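Local coordinates for protein TsrE (Streptomyces laurentii, PDB 7CWW) that probably acts as a cyclase in the biosynthesis of a thiopeptide antibiotic, at residues 184-187 and 188-192; 337-340 and 341-345. All coordinates share one frame; numbering follows the deposited sequence.

Overall arrangement
Both contacts are turns of alpha helix in the mostly helical part of the chain, and their centres lie 13 Å apart. Contact 1 sits near the start of helix 183-211, at the surface; contact 2 lies in the buried middle of helix 331-349. The two helices touch through His190 and Ala191 on one and Tyr339 and Arg343 on the other: His190 O is 3.3 Å from Tyr339 CE2, and Ala191 CA is 3.3 Å from Tyr339 OH. A long polyether diol is bound in a pocket that contact 2 borders. The side chain of Phe338 in contact 2 is about 4 Å from this ligand. The side chain of Thr186 in contact 1 stays about 12 Å from it.

Contact 1. Residues 184-187 and 188-192; sequences EGTR and AKHAQ
Thr186 and His190, one turn apart in the first turns of the alpha helix 183-211, lie side by side and point the same way, and their pairing gives this stretch its character. The backbone follows the usual i to i+4 ladder: Ala188 N bonds to Glu184 O, Lys189 N to Gly185 O at 3.2 Å, and Ala191 N to Arg187 O at 2.8 Å.

What departs from a plain helix is the second grip on Thr186 O. His190 N donates to it at 3.2 Å, nearly straight at 168°, and His190 ND1 donates as well, from the opposite face of the carbonyl plane. The imidazole thus bonds back to the backbone of its own helix, with ND1 acting as donor, which helps fix the ring's rotation. Thr186 OG1 turns instead to Asp182 O, and Arg187 leads away to a salt bridge with Glu174.

Among nonpolar contacts, chi1 of -62° sets Thr186 OG1 beside the backbone N and leaves CG2 anti to it, alongside the ring, with Thr186 CG2 3.8 Å from His190 ND1. Phe173 of helix 163-177 meets the His190 ring edge-to-face and Tyr339 packs against it at an angle. The extended Lys189 chain passes Gly185 O, with Lys189 CG at 3.6 Å. The histidine bond itself is bent, Thr186 O lying 3.0 Å from His190 ND1 and 20° out of the ring plane.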
ATOM      1  N   GLU A 184     -11.866   1.261  20.994  1.00 46.05           N
ATOM      2  CA  GLU A 184     -13.307   1.106  20.881  1.00 54.12           C
ATOM      3  C   GLU A 184     -13.973   2.355  20.312  1.00 48.53           C
ATOM      4  O   GLU A 184     -14.922   2.241  19.533  1.00 46.30           O
ATOM      5  CB  GLU A 184     -13.887   0.715  22.234  1.00 68.30           C
ATOM      6  CG  GLU A 184     -13.285  -0.592  22.742  1.00 80.69           C
ATOM      7  CD  GLU A 184     -14.074  -1.217  23.870  1.00 94.79           C
ATOM      8  OE1 GLU A 184     -15.191  -0.730  24.146  1.00 98.04           O
ATOM      9  OE2 GLU A 184     -13.585  -2.198  24.477  1.00 99.11           O
ATOM     10  N   GLY A 185     -13.483   3.547  20.651  1.00 47.40           N
ATOM     11  CA  GLY A 185     -14.021   4.753  20.039  1.00 44.62           C
ATOM     12  C   GLY A 185     -13.649   4.880  18.571  1.00 44.43           C
ATOM     13  O   GLY A 185     -14.467   5.302  17.750  1.00 45.95           O
ATOM     14  N   THR A 186     -12.413   4.520  18.218  1.00 42.01           N
ATOM     15  CA  THR A 186     -11.999   4.570  16.815  1.00 41.61           C
ATOM     16  C   THR A 186     -12.789   3.577  15.968  1.00 45.11           C
ATOM     17  O   THR A 186     -13.195   3.893  14.841  1.00 40.45           O
ATOM     18  CB  THR A 186     -10.498   4.293  16.708  1.00 39.97           C
ATOM     19  OG1 THR A 186      -9.775   5.311  17.418  1.00 39.87           O
ATOM     20  CG2 THR A 186     -10.040   4.265  15.245  1.00 37.74           C
ATOM     21  N   ARG A 187     -13.004   2.364  16.487  1.00 41.94           N
ATOM     22  CA  ARG A 187     -13.792   1.382  15.745  1.00 40.54           C
ATOM     23  C   ARG A 187     -15.221   1.865  15.544  1.00 42.69           C
ATOM     24  O   ARG A 187     -15.794   1.700  14.459  1.00 43.89           O
ATOM     25  CB  ARG A 187     -13.783   0.034  16.466  1.00 42.16           C
ATOM     26  CG  ARG A 187     -14.413  -1.093  15.653  1.00 45.93           C
ATOM     27  CD  ARG A 187     -14.576  -2.357  16.475  1.00 50.17           C
ATOM     28  NE  ARG A 187     -13.389  -2.625  17.283  1.00 53.63           N
ATOM     29  CZ  ARG A 187     -12.345  -3.328  16.861  1.00 45.23           C
ATOM     30  NH1 ARG A 187     -12.348  -3.834  15.638  1.00 50.75           N
ATOM     31  NH2 ARG A 187     -11.300  -3.522  17.663  1.00 44.98           N
ATOM     32  N   ALA A 188     -15.806   2.482  16.574  1.00 42.21           N
ATOM     33  CA  ALA A 188     -17.178   2.967  16.467  1.00 43.75           C
ATOM     34  C   ALA A 188     -17.321   3.972  15.330  1.00 41.21           C
ATOM     35  O   ALA A 188     -18.329   3.970  14.615  1.00 46.06           O
ATOM     36  CB  ALA A 188     -17.619   3.589  17.794  1.00 49.51           C
ATOM     37  N   LYS A 189     -16.321   4.837  15.144  1.00 39.48           N
ATOM     38  CA  LYS A 189     -16.384   5.824  14.068  1.00 43.55           C
ATOM     39  C   LYS A 189     -16.272   5.156  12.698  1.00 39.55           C
ATOM     40  O   LYS A 189     -16.993   5.524  11.759  1.00 41.81           O
ATOM     41  CB  LYS A 189     -15.285   6.874  14.246  1.00 43.13           C
ATOM     42  CG  LYS A 189     -15.541   7.850  15.391  1.00 50.66           C
ATOM     43  CD  LYS A 189     -14.258   8.540  15.836  1.00 55.36           C
ATOM     44  CE  LYS A 189     -14.529   9.929  16.417  1.00 62.50           C
ATOM     45  NZ  LYS A 189     -13.277  10.558  16.924  1.00 62.27           N
ATOM     46  N   HIS A 190     -15.373   4.178  12.563  1.00 36.85           N
ATOM     47  CA  HIS A 190     -15.297   3.411  11.321  1.00 34.73           C
ATOM     48  C   HIS A 190     -16.610   2.689  11.049  1.00 37.53           C
ATOM     49  O   HIS A 190     -17.089   2.658   9.909  1.00 37.01           O
ATOM     50  CB  HIS A 190     -14.139   2.416  11.386  1.00 33.88           C
ATOM     51  CG  HIS A 190     -12.806   3.036  11.112  1.00 35.86           C
ATOM     52  ND1 HIS A 190     -11.944   3.430  12.114  1.00 40.56           N
ATOM     53  CD2 HIS A 190     -12.201   3.361   9.946  1.00 31.01           C
ATOM     54  CE1 HIS A 190     -10.859   3.962  11.575  1.00 30.46           C
ATOM     55  NE2 HIS A 190     -10.990   3.927  10.261  1.00 38.51           N
ATOM     56  N   ALA A 191     -17.213   2.108  12.088  1.00 36.35           N
ATOM     57  CA  ALA A 191     -18.469   1.389  11.891  1.00 39.85           C
ATOM     58  C   ALA A 191     -19.583   2.335  11.457  1.00 41.18           C
ATOM     59  O   ALA A 191     -20.386   1.996  10.582  1.00 40.29           O
ATOM     60  CB  ALA A 191     -18.850   0.642  13.166  1.00 40.70           C
ATOM     61  N   GLN A 192     -19.628   3.534  12.046  1.00 39.85           N
ATOM     62  CA  GLN A 192     -20.559   4.571  11.602  1.00 46.93           C
ATOM     63  C   GLN A 192     -20.389   4.877  10.116  1.00 43.11           C
ATOM     64  O   GLN A 192     -21.376   5.035   9.385  1.00 43.49           O
ATOM     65  CB  GLN A 192     -20.346   5.849  12.426  1.00 53.10           C
ATOM     66  CG  GLN A 192     -21.284   6.019  13.608  1.00 67.23           C
ATOM     67  CD  GLN A 192     -20.689   6.879  14.720  1.00 81.40           C
ATOM     68  OE1 GLN A 192     -20.008   7.876  14.459  1.00 84.40           O
ATOM     69  NE2 GLN A 192     -20.960   6.504  15.969  1.00 86.36           N
TER

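Contact 2. Residues 337-340 and 341-345; sequences LFYL and IARAF
Tyr339 and Arg343, one turn apart on the alpha helix 331-349, lie side by side and point the same way, joined both by a face contact and by a hydrogen bond. Tyr339 reaches along the helix because its CG is anti to the backbone N (chi1 -179°), which carries the ring toward the next turn. In Arg343 the CG is anti to the carbonyl carbon, beside the backbone N, and the chain then folds at chi2 and chi3. This conformation lays its methylene over the ring: Arg343 CG is 3.7 Å from the centroid of Tyr339, a CH-pi contact displaced toward the rim, with Tyr339 CE2 its nearest ring atom at 3.4 Å. Beyond it the chain curls round the phenol end, and Arg343 CD comes within 3.6 Å of Tyr339 OH. The guanidinium stands at right angles to the ring and presents its edge, so the aromatic face meets aliphatic carbon and the hydroxyl meets an N-H. Arg343 NH2 has long, weak ion pairs with Glu347 and Glu195.

Nonpolar side chains set the helix among its neighbours. With CG1 beside its backbone N, Ile341 lies back along the preceding turn, Ile341 CG1 3.2 Å from Leu337 O, and both residues pack on helix 131-149. Phe338 lies on a neighbouring flank of the helix, where its ring touches the bound polyether and meets Tyr335 edge-to-face. Phe173 also meets the Tyr339 ring.

Beneath the side chains the backbone ladder is regular, with Arg343 N 2.9 Å from Tyr339 O. At the outer end, Arg343 NH1 donates to Tyr339 OH at 2.7 Å, bent to 148°, with the oxygen almost exactly in the guanidinium plane.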
ATOM      1  N   LEU A 337     -10.312   2.647   4.154  1.00 30.72           N
ATOM      2  CA  LEU A 337     -10.475   1.713   3.047  1.00 27.70           C
ATOM      3  C   LEU A 337     -10.355   0.273   3.527  1.00 30.72           C
ATOM      4  O   LEU A 337     -11.179  -0.574   3.166  1.00 29.74           O
ATOM      5  CB  LEU A 337      -9.455   2.012   1.935  1.00 29.52           C
ATOM      6  CG  LEU A 337      -9.774   3.240   1.060  1.00 37.35           C
ATOM      7  CD1 LEU A 337      -8.536   3.696   0.299  1.00 37.38           C
ATOM      8  CD2 LEU A 337     -10.948   2.993   0.078  1.00 33.88           C
ATOM      9  N   PHE A 338      -9.361  -0.023   4.373  1.00 28.97           N
ATOM     10  CA  PHE A 338      -9.202  -1.408   4.814  1.00 27.52           C
ATOM     11  C   PHE A 338     -10.428  -1.860   5.595  1.00 28.14           C
ATOM     12  O   PHE A 338     -10.913  -2.982   5.410  1.00 31.03           O
ATOM     13  CB  PHE A 338      -7.943  -1.560   5.672  1.00 31.15           C
ATOM     14  CG  PHE A 338      -6.673  -1.045   5.015  1.00 27.25           C
ATOM     15  CD1 PHE A 338      -6.513  -1.074   3.622  1.00 26.01           C
ATOM     16  CD2 PHE A 338      -5.629  -0.552   5.803  1.00 28.56           C
ATOM     17  CE1 PHE A 338      -5.341  -0.597   3.029  1.00 27.50           C
ATOM     18  CE2 PHE A 338      -4.450  -0.078   5.224  1.00 28.48           C
ATOM     19  CZ  PHE A 338      -4.302  -0.107   3.837  1.00 26.45           C
ATOM     20  N   TYR A 339     -10.948  -0.988   6.461  1.00 27.90           N
ATOM     21  CA  TYR A 339     -12.101  -1.334   7.284  1.00 30.66           C
ATOM     22  C   TYR A 339     -13.342  -1.555   6.425  1.00 30.33           C
ATOM     23  O   TYR A 339     -14.073  -2.533   6.612  1.00 30.85           O
ATOM     24  CB  TYR A 339     -12.351  -0.233   8.319  1.00 30.21           C
ATOM     25  CG  TYR A 339     -13.530  -0.540   9.214  1.00 31.59           C
ATOM     26  CD1 TYR A 339     -13.365  -1.286  10.378  1.00 34.95           C
ATOM     27  CD2 TYR A 339     -14.805  -0.108   8.887  1.00 32.84           C
ATOM     28  CE1 TYR A 339     -14.442  -1.586  11.199  1.00 35.32           C
ATOM     29  CE2 TYR A 339     -15.887  -0.408   9.692  1.00 35.79           C
ATOM     30  CZ  TYR A 339     -15.701  -1.144  10.847  1.00 37.53           C
ATOM     31  OH  TYR A 339     -16.783  -1.442  11.645  1.00 37.84           O
ATOM     32  N   LEU A 340     -13.605  -0.633   5.497  1.00 29.58           N
ATOM     33  CA  LEU A 340     -14.771  -0.746   4.626  1.00 30.71           C
ATOM     34  C   LEU A 340     -14.727  -2.019   3.796  1.00 31.38           C
ATOM     35  O   LEU A 340     -15.753  -2.682   3.609  1.00 29.11           O
ATOM     36  CB  LEU A 340     -14.857   0.472   3.702  1.00 26.62           C
ATOM     37  CG  LEU A 340     -15.073   1.834   4.370  1.00 30.42           C
ATOM     38  CD1 LEU A 340     -15.145   2.905   3.295  1.00 34.62           C
ATOM     39  CD2 LEU A 340     -16.307   1.856   5.255  1.00 32.39           C
ATOM     40  N   ILE A 341     -13.550  -2.366   3.271  1.00 26.43           N
ATOM     41  CA  ILE A 341     -13.419  -3.586   2.482  1.00 27.75           C
ATOM     42  C   ILE A 341     -13.694  -4.815   3.340  1.00 30.09           C
ATOM     43  O   ILE A 341     -14.403  -5.741   2.923  1.00 28.57           O
ATOM     44  CB  ILE A 341     -12.024  -3.662   1.840  1.00 25.98           C
ATOM     45  CG1 ILE A 341     -11.888  -2.567   0.785  1.00 28.18           C
ATOM     46  CG2 ILE A 341     -11.798  -5.075   1.231  1.00 23.42           C
ATOM     47  CD1 ILE A 341     -10.494  -2.398   0.233  1.00 31.11           C
ATOM     48  N   ALA A 342     -13.094  -4.867   4.532  1.00 28.97           N
ATOM     49  CA  ALA A 342     -13.274  -6.028   5.395  1.00 27.89           C
ATOM     50  C   ALA A 342     -14.743  -6.209   5.773  1.00 30.11           C
ATOM     51  O   ALA A 342     -15.287  -7.316   5.684  1.00 32.76           O
ATOM     52  CB  ALA A 342     -12.402  -5.888   6.650  1.00 25.97           C
ATOM     53  N   ARG A 343     -15.408  -5.122   6.183  1.00 26.84           N
ATOM     54  CA  ARG A 343     -16.812  -5.220   6.576  1.00 31.40           C
ATOM     55  C   ARG A 343     -17.681  -5.631   5.397  1.00 31.55           C
ATOM     56  O   ARG A 343     -18.605  -6.437   5.549  1.00 33.64           O
ATOM     57  CB  ARG A 343     -17.306  -3.885   7.148  1.00 29.52           C
ATOM     58  CG  ARG A 343     -16.751  -3.515   8.520  1.00 38.19           C
ATOM     59  CD  ARG A 343     -17.314  -4.377   9.636  1.00 38.59           C
ATOM     60  NE  ARG A 343     -18.771  -4.453   9.613  1.00 43.27           N
ATOM     61  CZ  ARG A 343     -19.593  -3.576  10.180  1.00 46.73           C
ATOM     62  NH1 ARG A 343     -19.123  -2.511  10.835  1.00 40.18           N
ATOM     63  NH2 ARG A 343     -20.899  -3.767  10.089  1.00 41.97           N
ATOM     64  N   ALA A 344     -17.411  -5.080   4.212  1.00 32.01           N
ATOM     65  CA  ALA A 344     -18.213  -5.446   3.048  1.00 32.95           C
ATOM     66  C   ALA A 344     -18.017  -6.915   2.676  1.00 32.73           C
ATOM     67  O   ALA A 344     -18.989  -7.610   2.351  1.00 32.20           O
ATOM     68  CB  ALA A 344     -17.878  -4.536   1.869  1.00 33.75           C
ATOM     69  N   PHE A 345     -16.774  -7.410   2.703  1.00 30.59           N
ATOM     70  CA  PHE A 345     -16.552  -8.854   2.525  1.00 29.94           C
ATOM     71  C   PHE A 345     -17.351  -9.646   3.550  1.00 28.46           C
ATOM     72  O   PHE A 345     -18.032 -10.623   3.220  1.00 31.28           O
ATOM     73  CB  PHE A 345     -15.067  -9.190   2.698  1.00 30.04           C
ATOM     74  CG  PHE A 345     -14.266  -9.222   1.427  1.00 27.29           C
ATOM     75  CD1 PHE A 345     -14.576 -10.106   0.406  1.00 28.77           C
ATOM     76  CD2 PHE A 345     -13.148  -8.406   1.291  1.00 29.32           C
ATOM     77  CE1 PHE A 345     -13.799 -10.159  -0.748  1.00 32.70           C
ATOM     78  CE2 PHE A 345     -12.364  -8.446   0.149  1.00 29.17           C
ATOM     79  CZ  PHE A 345     -12.694  -9.328  -0.880  1.00 31.95           C
TER